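Local coordinates for shikimate dehydrogenase-like protein HI_0607 (Haemophilus influenzae, PDB 1NPY), which catalyses in vitro the NADP(+)-dependent oxidation of shikimate to 3-dehydroshikimate, though so weakly that shikimate may not be its biological substrate, at residues D103-I111 with M130-S141; I203-A214 with Y224-G235. All coordinates share one frame; numbering follows the deposited sequence.

Contact 1. Residues D103-I111 with M130-S141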
loop_
_atom_site.group_PDB
_atom_site.type_symbol
_atom_site.label_atom_id
_atom_site.label_comp_id
_atom_site.label_asym_id
_atom_site.label_seq_id
_atom_site.Cartn_x
_atom_site.Cartn_y
_atom_site.Cartn_z
ATOM N N ASP A 103 -4.089 0.034 -0.944
ATOM C CA ASP A 103 -2.864 0.810 -0.861
ATOM C C ASP A 103 -3.137 2.297 -1.120
ATOM O O ASP A 103 -2.684 3.152 -0.360
ATOM C CB ASP A 103 -1.847 0.299 -1.863
ATOM C CG ASP A 103 -1.211 -1.000 -1.430
ATOM O OD1 ASP A 103 -1.015 -1.267 -0.216
ATOM O OD2 ASP A 103 -0.796 -1.769 -2.318
ATOM N N TYR A 104 -3.880 2.592 -2.185
ATOM C CA TYR A 104 -4.324 3.945 -2.470
ATOM C C TYR A 104 -5.126 4.519 -1.295
ATOM O O TYR A 104 -4.861 5.632 -0.832
ATOM C CB TYR A 104 -5.120 3.951 -3.786
ATOM C CG TYR A 104 -5.825 5.256 -4.055
ATOM C CD1 TYR A 104 -5.166 6.308 -4.689
ATOM C CD2 TYR A 104 -7.133 5.471 -3.608
ATOM C CE1 TYR A 104 -5.792 7.534 -4.862
ATOM C CE2 TYR A 104 -7.762 6.684 -3.809
ATOM C CZ TYR A 104 -7.093 7.705 -4.445
ATOM O OH TYR A 104 -7.743 8.915 -4.611
ATOM N N ILE A 105 -6.110 3.769 -0.804
ATOM C CA ILE A 105 -6.925 4.234 0.318
ATOM C C ILE A 105 -6.037 4.539 1.521
ATOM O O ILE A 105 -6.222 5.566 2.177
ATOM C CB ILE A 105 -8.059 3.248 0.645
ATOM C CG1 ILE A 105 -9.005 3.091 -0.547
ATOM C CG2 ILE A 105 -8.900 3.690 1.836
ATOM C CD1 ILE A 105 -9.961 1.942 -0.411
ATOM N N ALA A 106 -5.112 3.642 1.845
ATOM C CA ALA A 106 -4.226 3.835 2.996
ATOM C C ALA A 106 -3.398 5.106 2.875
ATOM O O ALA A 106 -3.218 5.818 3.868
ATOM C CB ALA A 106 -3.307 2.620 3.205
ATOM N N ILE A 107 -2.928 5.417 1.671
ATOM C CA ILE A 107 -2.034 6.556 1.509
ATOM C C ILE A 107 -2.847 7.844 1.683
ATOM O O ILE A 107 -2.438 8.756 2.402
ATOM C CB ILE A 107 -1.222 6.544 0.207
ATOM C CG1 ILE A 107 -0.225 5.378 0.216
ATOM C CG2 ILE A 107 -0.437 7.857 0.159
ATOM C CD1 ILE A 107 0.004 4.781 -1.127
ATOM N N VAL A 108 -4.041 7.865 1.101
ATOM C CA VAL A 108 -4.967 8.987 1.280
ATOM C C VAL A 108 -5.274 9.189 2.766
ATOM O O VAL A 108 -5.277 10.322 3.259
ATOM C CB VAL A 108 -6.281 8.748 0.514
ATOM C CG1 VAL A 108 -7.342 9.805 0.901
ATOM C CG2 VAL A 108 -6.071 8.750 -0.992
ATOM N N LYS A 109 -5.576 8.107 3.477
ATOM C CA LYS A 109 -5.787 8.160 4.912
ATOM C C LYS A 109 -4.618 8.673 5.745
ATOM O O LYS A 109 -4.827 9.431 6.700
ATOM C CB LYS A 109 -6.301 6.825 5.476
ATOM C CG LYS A 109 -7.726 6.489 5.022
ATOM C CD LYS A 109 -8.383 5.379 5.836
ATOM C CE LYS A 109 -9.912 5.286 5.676
ATOM N NZ LYS A 109 -10.553 6.581 5.294
ATOM N N LEU A 110 -3.395 8.265 5.412
ATOM C CA LEU A 110 -2.225 8.754 6.118
ATOM C C LEU A 110 -1.906 10.225 5.849
ATOM O O LEU A 110 -1.464 10.950 6.756
ATOM C CB LEU A 110 -1.027 7.871 5.765
ATOM C CG LEU A 110 -1.129 6.464 6.346
ATOM C CD1 LEU A 110 -0.193 5.530 5.603
ATOM C CD2 LEU A 110 -0.782 6.493 7.837
ATOM N N ILE A 111 -2.175 10.682 4.630
ATOM C CA ILE A 111 -1.991 12.089 4.288
ATOM C C ILE A 111 -2.888 12.895 5.219
ATOM O O ILE A 111 -2.472 13.884 5.821
ATOM C CB ILE A 111 -2.316 12.350 2.795
ATOM C CG1 ILE A 111 -1.145 11.848 1.939
ATOM C CG2 ILE A 111 -2.530 13.823 2.490
ATOM C CD1 ILE A 111 -1.475 11.731 0.440
ATOM N N MET A 130 4.893 1.271 -5.300
ATOM C CA MET A 130 3.763 2.022 -4.795
ATOM C C MET A 130 3.728 3.415 -5.385
ATOM O O MET A 130 2.924 4.210 -4.931
ATOM C CB MET A 130 3.974 2.094 -3.287
ATOM C CG MET A 130 3.775 0.764 -2.659
ATOM S SD MET A 130 2.031 0.860 -2.264
ATOM C CE MET A 130 2.240 1.398 -0.660
ATOM N N ALA A 131 4.619 3.747 -6.323
ATOM C CA ALA A 131 4.697 5.116 -6.840
ATOM C C ALA A 131 3.360 5.627 -7.339
ATOM O O ALA A 131 2.932 6.736 -7.017
ATOM C CB ALA A 131 5.710 5.213 -7.958
ATOM N N LYS A 132 2.698 4.815 -8.158
ATOM C CA LYS A 132 1.454 5.277 -8.751
ATOM C C LYS A 132 0.400 5.568 -7.683
ATOM O O LYS A 132 -0.207 6.634 -7.690
ATOM C CB LYS A 132 1.018 4.261 -9.814
ATOM C CG LYS A 132 0.125 4.781 -10.900
ATOM C CD LYS A 132 -0.124 3.625 -11.883
ATOM C CE LYS A 132 -1.095 4.005 -12.969
ATOM N NZ LYS A 132 -1.184 2.839 -13.891
ATOM N N ALA A 133 0.242 4.683 -6.702
ATOM C CA ALA A 133 -0.683 4.863 -5.587
ATOM C C ALA A 133 -0.347 6.116 -4.784
ATOM O O ALA A 133 -1.226 6.908 -4.493
ATOM C CB ALA A 133 -0.653 3.668 -4.660
ATOM N N VAL A 134 0.928 6.340 -4.502
ATOM C CA VAL A 134 1.363 7.552 -3.815
ATOM C C VAL A 134 1.034 8.830 -4.601
ATOM O O VAL A 134 0.419 9.760 -4.059
ATOM C CB VAL A 134 2.870 7.442 -3.477
ATOM C CG1 VAL A 134 3.380 8.812 -3.063
ATOM C CG2 VAL A 134 3.070 6.349 -2.400
ATOM N N VAL A 135 1.436 8.876 -5.869
ATOM C CA VAL A 135 1.238 10.050 -6.702
ATOM C C VAL A 135 -0.250 10.362 -6.830
ATOM O O VAL A 135 -0.668 11.523 -6.728
ATOM C CB VAL A 135 1.927 9.900 -8.061
ATOM C CG1 VAL A 135 1.591 11.069 -8.990
ATOM C CG2 VAL A 135 3.423 9.812 -7.852
ATOM N N ALA A 136 -1.053 9.324 -7.048
ATOM C CA ALA A 136 -2.494 9.521 -7.208
ATOM C C ALA A 136 -3.173 9.973 -5.931
ATOM O O ALA A 136 -4.123 10.769 -5.950
ATOM C CB ALA A 136 -3.140 8.230 -7.721
ATOM N N ALA A 137 -2.706 9.430 -4.812
ATOM C CA ALA A 137 -3.244 9.814 -3.516
ATOM C C ALA A 137 -2.968 11.279 -3.213
ATOM O O ALA A 137 -3.839 11.999 -2.708
ATOM C CB ALA A 137 -2.741 8.903 -2.408
ATOM N N PHE A 138 -1.754 11.725 -3.526
ATOM C CA PHE A 138 -1.462 13.148 -3.347
ATOM C C PHE A 138 -2.304 14.013 -4.272
ATOM O O PHE A 138 -2.837 15.035 -3.847
ATOM C CB PHE A 138 0.034 13.425 -3.484
ATOM C CG PHE A 138 0.802 13.177 -2.213
ATOM C CD1 PHE A 138 0.807 14.114 -1.195
ATOM C CD2 PHE A 138 1.510 11.997 -2.032
ATOM C CE1 PHE A 138 1.483 13.903 -0.032
ATOM C CE2 PHE A 138 2.224 11.790 -0.877
ATOM C CZ PHE A 138 2.206 12.735 0.134
ATOM N N LYS A 139 -2.482 13.585 -5.512
ATOM C CA LYS A 139 -3.178 14.392 -6.504
ATOM C C LYS A 139 -4.621 14.512 -6.058
ATOM O O LYS A 139 -5.191 15.611 -6.070
ATOM C CB LYS A 139 -3.126 13.716 -7.874
ATOM C CG LYS A 139 -3.831 14.472 -9.008
ATOM C CD LYS A 139 -3.013 15.698 -9.369
ATOM C CE LYS A 139 -3.668 16.495 -10.506
ATOM N NZ LYS A 139 -5.127 16.196 -10.540
ATOM N N ASN A 140 -5.219 13.394 -5.658
ATOM C CA ASN A 140 -6.636 13.450 -5.318
ATOM C C ASN A 140 -6.892 14.039 -3.940
ATOM O O ASN A 140 -8.036 14.278 -3.568
ATOM C CB ASN A 140 -7.264 12.071 -5.476
ATOM C CG ASN A 140 -7.264 11.623 -6.913
ATOM O OD1 ASN A 140 -7.149 12.442 -7.831
ATOM N ND2 ASN A 140 -7.325 10.316 -7.125
ATOM N N SER A 141 -5.829 14.286 -3.179
ATOM C CA SER A 141 -5.894 15.038 -1.934
ATOM C C SER A 141 -5.649 16.536 -2.128
ATOM O O SER A 141 -5.493 17.270 -1.145
ATOM C CB SER A 141 -4.873 14.457 -0.949
ATOM O OG SER A 141 -5.235 13.124 -0.599
HETATM O O HOH W 1 -5.834 12.763 2.153
#
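Ser141 OG, just past the end of helix 131-140, donates to Ala137 O one turn back (2.8 Å) and accepts from a water that also donates to Val108 O, so the water bridges the segments. The one direct hydrogen bond between them runs from Asn140 ND2 to Tyr104 OH, 2.9 Å long and nearly straight at 164°. The hydroxyl lies in the plane of the amide, which is steeply turned from the phenol ring. With CG anti to the backbone N (chi1 170°), Tyr104 carries its ring across to helix 131-140, a knob among Ala133, Ala136, Ala137 and Asn140; Val108 CG2 covers one face toward the rim. In return the methyl of Ala137 enters the hole formed by Tyr104, Ile107, Val108 and Ile111, with CB 3.6 Å from Ile107 CG2. Small alanines on this side let the axes approach to 8.7 Å, crossing at -47°. Beyond them Ile107 CD1 meets Val134 CG2 at 3.7 Å, and Ile111 CD1 stands squarely over the Phe138 ring, 3.5 Å from its centroid, in a CH-pi contact. At the other end Met130, bent at chi2 and chi3, lays SD 3.8 Å from Asp103 CG. Asp103 is inferred to bind the substrate and lies close to Lys67, the inferred proton donor/acceptor, whereas Met130 belongs to the probable NADP(+) loop. Helix 131-140 follows the glycine-rich turn Gly126 to Met130, the strand-turn-helix arrangement of a Rossmann-type dinucleotide-binding domain, and its packing on helix 102-113 probably borders the substrate site.

Contact 2. Residues I203-A214 with Y224-G235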
loop_
_atom_site.group_PDB
_atom_site.type_symbol
_atom_site.label_atom_id
_atom_site.label_comp_id
_atom_site.label_asym_id
_atom_site.label_seq_id
_atom_site.Cartn_x
_atom_site.Cartn_y
_atom_site.Cartn_z
ATOM N N ILE A 203 16.890 16.191 3.346
ATOM C CA ILE A 203 16.125 15.839 4.542
ATOM C C ILE A 203 16.160 16.984 5.546
ATOM O O ILE A 203 15.145 17.296 6.149
ATOM C CB ILE A 203 16.656 14.538 5.185
ATOM C CG1 ILE A 203 16.649 13.415 4.139
ATOM C CG2 ILE A 203 15.877 14.206 6.453
ATOM C CD1 ILE A 203 17.415 12.150 4.480
ATOM N N ASP A 204 17.315 17.625 5.707
ATOM C CA ASP A 204 17.450 18.736 6.655
ATOM C C ASP A 204 16.457 19.855 6.347
ATOM O O ASP A 204 15.989 20.542 7.258
ATOM C CB ASP A 204 18.840 19.371 6.569
ATOM C CG ASP A 204 19.954 18.548 7.192
ATOM O OD1 ASP A 204 19.695 17.644 8.006
ATOM O OD2 ASP A 204 21.156 18.795 6.935
ATOM N N ASN A 205 16.259 20.081 5.051
ATOM C CA ASN A 205 15.437 21.179 4.547
ATOM C C ASN A 205 13.958 20.832 4.404
ATOM O O ASN A 205 13.129 21.694 4.084
ATOM C CB ASN A 205 16.000 21.646 3.213
ATOM C CG ASN A 205 17.310 22.371 3.383
ATOM O OD1 ASN A 205 18.241 22.184 2.602
ATOM N ND2 ASN A 205 17.402 23.169 4.438
ATOM N N ALA A 206 13.623 19.573 4.665
ATOM C CA ALA A 206 12.253 19.105 4.535
ATOM C C ALA A 206 11.605 19.133 5.911
ATOM O O ALA A 206 12.285 19.360 6.914
ATOM C CB ALA A 206 12.270 17.691 3.929
ATOM N N SER A 207 10.293 18.924 5.966
ATOM C CA SER A 207 9.567 18.819 7.230
ATOM C C SER A 207 9.027 17.411 7.478
ATOM O O SER A 207 8.763 17.051 8.624
ATOM C CB SER A 207 8.498 19.911 7.328
ATOM O OG SER A 207 7.555 19.759 6.295
ATOM N N VAL A 208 8.865 16.621 6.419
ATOM C CA VAL A 208 8.224 15.305 6.507
ATOM C C VAL A 208 8.975 14.263 5.667
ATOM O O VAL A 208 9.273 14.535 4.506
ATOM C CB VAL A 208 6.777 15.312 5.969
ATOM C CG1 VAL A 208 6.174 13.944 6.133
ATOM C CG2 VAL A 208 5.905 16.330 6.710
ATOM N N ALA A 209 9.280 13.115 6.278
ATOM C CA ALA A 209 9.927 11.996 5.593
ATOM C C ALA A 209 8.995 10.789 5.591
ATOM O O ALA A 209 8.654 10.298 6.660
ATOM C CB ALA A 209 11.239 11.648 6.281
ATOM N N PHE A 210 8.532 10.360 4.418
ATOM C CA PHE A 210 7.563 9.282 4.259
ATOM C C PHE A 210 8.233 8.179 3.440
ATOM O O PHE A 210 8.607 8.375 2.277
ATOM C CB PHE A 210 6.319 9.858 3.591
ATOM C CG PHE A 210 5.157 8.907 3.364
ATOM C CD1 PHE A 210 4.031 9.414 2.735
ATOM C CD2 PHE A 210 5.166 7.582 3.738
ATOM C CE1 PHE A 210 2.932 8.601 2.489
ATOM C CE2 PHE A 210 4.083 6.766 3.495
ATOM C CZ PHE A 210 2.966 7.276 2.861
ATOM N N ASP A 211 8.536 7.071 4.097
ATOM C CA ASP A 211 9.254 5.981 3.438
ATOM C C ASP A 211 8.258 4.840 3.366
ATOM O O ASP A 211 7.824 4.300 4.388
ATOM C CB ASP A 211 10.476 5.553 4.243
ATOM C CG ASP A 211 11.481 4.753 3.441
ATOM O OD1 ASP A 211 11.134 4.198 2.371
ATOM O OD2 ASP A 211 12.662 4.634 3.844
ATOM N N VAL A 212 7.980 4.400 2.147
ATOM C CA VAL A 212 7.092 3.268 1.949
ATOM C C VAL A 212 7.777 1.933 2.231
ATOM O O VAL A 212 7.128 0.917 2.461
ATOM C CB VAL A 212 6.441 3.333 0.559
ATOM C CG1 VAL A 212 5.459 2.204 0.376
ATOM C CG2 VAL A 212 5.690 4.643 0.381
ATOM N N VAL A 213 9.104 1.908 2.305
ATOM C CA VAL A 213 9.800 0.698 2.740
ATOM C C VAL A 213 9.382 0.364 4.171
ATOM O O VAL A 213 9.368 1.238 5.037
ATOM C CB VAL A 213 11.331 0.877 2.720
ATOM C CG1 VAL A 213 11.986 -0.307 3.388
ATOM C CG2 VAL A 213 11.806 1.049 1.298
ATOM N N ALA A 214 9.008 -0.890 4.393
ATOM C CA ALA A 214 8.449 -1.325 5.670
ATOM C C ALA A 214 9.396 -2.160 6.523
ATOM O O ALA A 214 9.208 -2.200 7.733
ATOM C CB ALA A 214 7.155 -2.073 5.434
ATOM N N TYR A 224 17.716 9.171 9.803
ATOM C CA TYR A 224 18.247 10.527 9.700
ATOM C C TYR A 224 17.170 11.589 9.899
ATOM O O TYR A 224 17.373 12.542 10.644
ATOM C CB TYR A 224 19.032 10.749 8.405
ATOM C CG TYR A 224 19.712 12.096 8.389
ATOM C CD1 TYR A 224 20.891 12.310 9.096
ATOM C CD2 TYR A 224 19.168 13.173 7.706
ATOM C CE1 TYR A 224 21.478 13.552 9.156
ATOM C CE2 TYR A 224 19.767 14.420 7.732
ATOM C CZ TYR A 224 20.934 14.603 8.446
ATOM O OH TYR A 224 21.550 15.832 8.471
ATOM N N ALA A 225 15.984 11.388 9.324
ATOM C CA ALA A 225 14.884 12.320 9.566
ATOM C C ALA A 225 14.572 12.441 11.063
ATOM O O ALA A 225 14.288 13.530 11.574
ATOM C CB ALA A 225 13.657 11.857 8.807
ATOM N N GLN A 226 14.560 11.305 11.750
ATOM C CA GLN A 226 14.326 11.309 13.193
ATOM C C GLN A 226 15.438 12.009 13.965
ATOM O O GLN A 226 15.187 12.677 14.970
ATOM C CB GLN A 226 14.135 9.895 13.720
ATOM C CG GLN A 226 12.856 9.268 13.246
ATOM C CD GLN A 226 12.692 7.834 13.681
ATOM O OE1 GLN A 226 13.673 7.181 14.012
ATOM N NE2 GLN A 226 11.480 7.318 13.571
ATOM N N ALA A 227 16.670 11.836 13.507
ATOM C CA ALA A 227 17.812 12.488 14.131
ATOM C C ALA A 227 17.807 13.996 13.939
ATOM O O ALA A 227 18.524 14.716 14.648
ATOM C CB ALA A 227 19.101 11.909 13.557
ATOM N N ARG A 228 17.036 14.472 12.962
ATOM C CA ARG A 228 16.874 15.897 12.723
ATOM C C ARG A 228 15.520 16.408 13.196
ATOM O O ARG A 228 15.212 17.566 12.944
ATOM C CB ARG A 228 17.092 16.231 11.246
ATOM C CG ARG A 228 18.485 15.898 10.742
ATOM C CD ARG A 228 19.523 16.753 11.447
ATOM N NE ARG A 228 20.858 16.190 11.300
ATOM C CZ ARG A 228 21.980 16.872 11.513
ATOM N NH1 ARG A 228 21.942 18.140 11.920
ATOM N NH2 ARG A 228 23.144 16.258 11.322
ATOM N N GLY A 229 14.731 15.576 13.871
ATOM C CA GLY A 229 13.458 15.983 14.436
ATOM C C GLY A 229 12.354 16.283 13.448
ATOM O O GLY A 229 11.477 17.116 13.708
ATOM N N LYS A 230 12.380 15.580 12.318
ATOM C CA LYS A 230 11.372 15.756 11.283
ATOM C C LYS A 230 10.215 14.786 11.565
ATOM O O LYS A 230 10.384 13.823 12.307
ATOM C CB LYS A 230 11.989 15.455 9.914
ATOM C CG LYS A 230 13.273 16.191 9.577
ATOM C CD LYS A 230 13.096 17.689 9.747
ATOM C CE LYS A 230 14.209 18.541 9.189
ATOM N NZ LYS A 230 13.828 19.987 9.177
ATOM N N GLN A 231 9.046 15.044 10.994
ATOM C CA GLN A 231 7.922 14.127 11.062
ATOM C C GLN A 231 8.225 12.939 10.163
ATOM O O GLN A 231 8.768 13.140 9.079
ATOM C CB GLN A 231 6.670 14.839 10.572
ATOM C CG GLN A 231 5.413 14.004 10.604
ATOM C CD GLN A 231 4.190 14.819 10.234
ATOM O OE1 GLN A 231 3.760 15.679 11.001
ATOM N NE2 GLN A 231 3.633 14.558 9.061
ATOM N N THR A 232 7.958 11.727 10.625
ATOM C CA THR A 232 8.116 10.540 9.791
ATOM C C THR A 232 6.869 9.668 9.704
ATOM O O THR A 232 6.089 9.567 10.651
ATOM C CB THR A 232 9.248 9.640 10.265
ATOM O OG1 THR A 232 8.983 9.139 11.579
ATOM C CG2 THR A 232 10.562 10.351 10.350
ATOM N N ILE A 233 6.702 9.076 8.529
ATOM C CA ILE A 233 5.668 8.093 8.206
ATOM C C ILE A 233 6.377 6.876 7.624
ATOM O O ILE A 233 7.148 7.037 6.687
ATOM C CB ILE A 233 4.664 8.655 7.182
ATOM C CG1 ILE A 233 4.171 10.021 7.649
ATOM C CG2 ILE A 233 3.452 7.706 7.000
ATOM C CD1 ILE A 233 3.220 10.649 6.685
ATOM N N SER A 234 6.152 5.692 8.186
ATOM C CA SER A 234 6.935 4.508 7.854
ATOM C C SER A 234 6.074 3.559 7.045
ATOM O O SER A 234 4.853 3.644 7.107
ATOM C CB SER A 234 7.380 3.844 9.162
ATOM O OG SER A 234 7.482 2.449 8.964
ATOM N N GLY A 235 6.690 2.666 6.282
ATOM C CA GLY A 235 5.964 1.756 5.416
ATOM C C GLY A 235 5.139 0.736 6.176
ATOM O O GLY A 235 4.179 0.179 5.639
HETATM O O HOH W 2 4.676 -0.066 2.671
HETATM O O HOH W 3 9.959 2.933 7.137
#
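This is a parallel strand pairing at one edge of the six-stranded parallel sheet, extended before the strands by helix ends and after them by Val212 to Ala214 against Gly235. Strands 208-211 and 231-233 run 14° apart, and the ladder alternates: Ala209 N gives to Gln231 O (2.8 Å), Ala209 O receives Ile233 N, and Asp211 N gives to Ile233 O. On one face Ile233 CG2 lies over the Phe210 ring toward its rim, a CH-pi contact 4.0 Å from the centroid; on the other Ala209 CB touches Ala225 CB at 3.5 Å. With helix 220-227 the strands form a beta-alpha-beta unit of the Rossmann-type domain. That helix ends in a Schellman motif with Gly229 as C-prime residue. Just after it, Lys230 bends at chi2 (-53°) to bring NZ to two backbone carbonyls: Ala206 O at 2.8 Å, met almost head-on, and Asp204 O at 2.9 Å, approached from above its plane. Tyr224 OH donates to the syn side of Asp204 OD1 (2.6 Å), while Arg228 CG covers a face of the tyrosine ring. Asp211 OD1 takes Val213 N in an Asx turn, while OD2 is hydrogen-bonded to Thr219 OG1; Ser234 OG caps Ala236 N of helix 235-251.

In the fold
From the N terminus the chain first builds the mixed sheet, then enters helix 102-113. Contact 1 closes a short loop through strand 122-125 and the glycine-rich turn, bringing helix 131-140 back against that helix. The chain next lays down strands 146-149, 166-168 and 178-181 before contact 2 opens; the two loops are in series, neither nesting nor crossing. Contact 2 closes around helix 220-227, adds edge strand 231-233 to the parallel sheet and leads into helix 235-251. Although their centres are about 17 Å apart, the contacts touch: Met130 CE lies 3.5 Å from Val212 CG1, joining the probable cofactor loop to the residue just past strand 208-211.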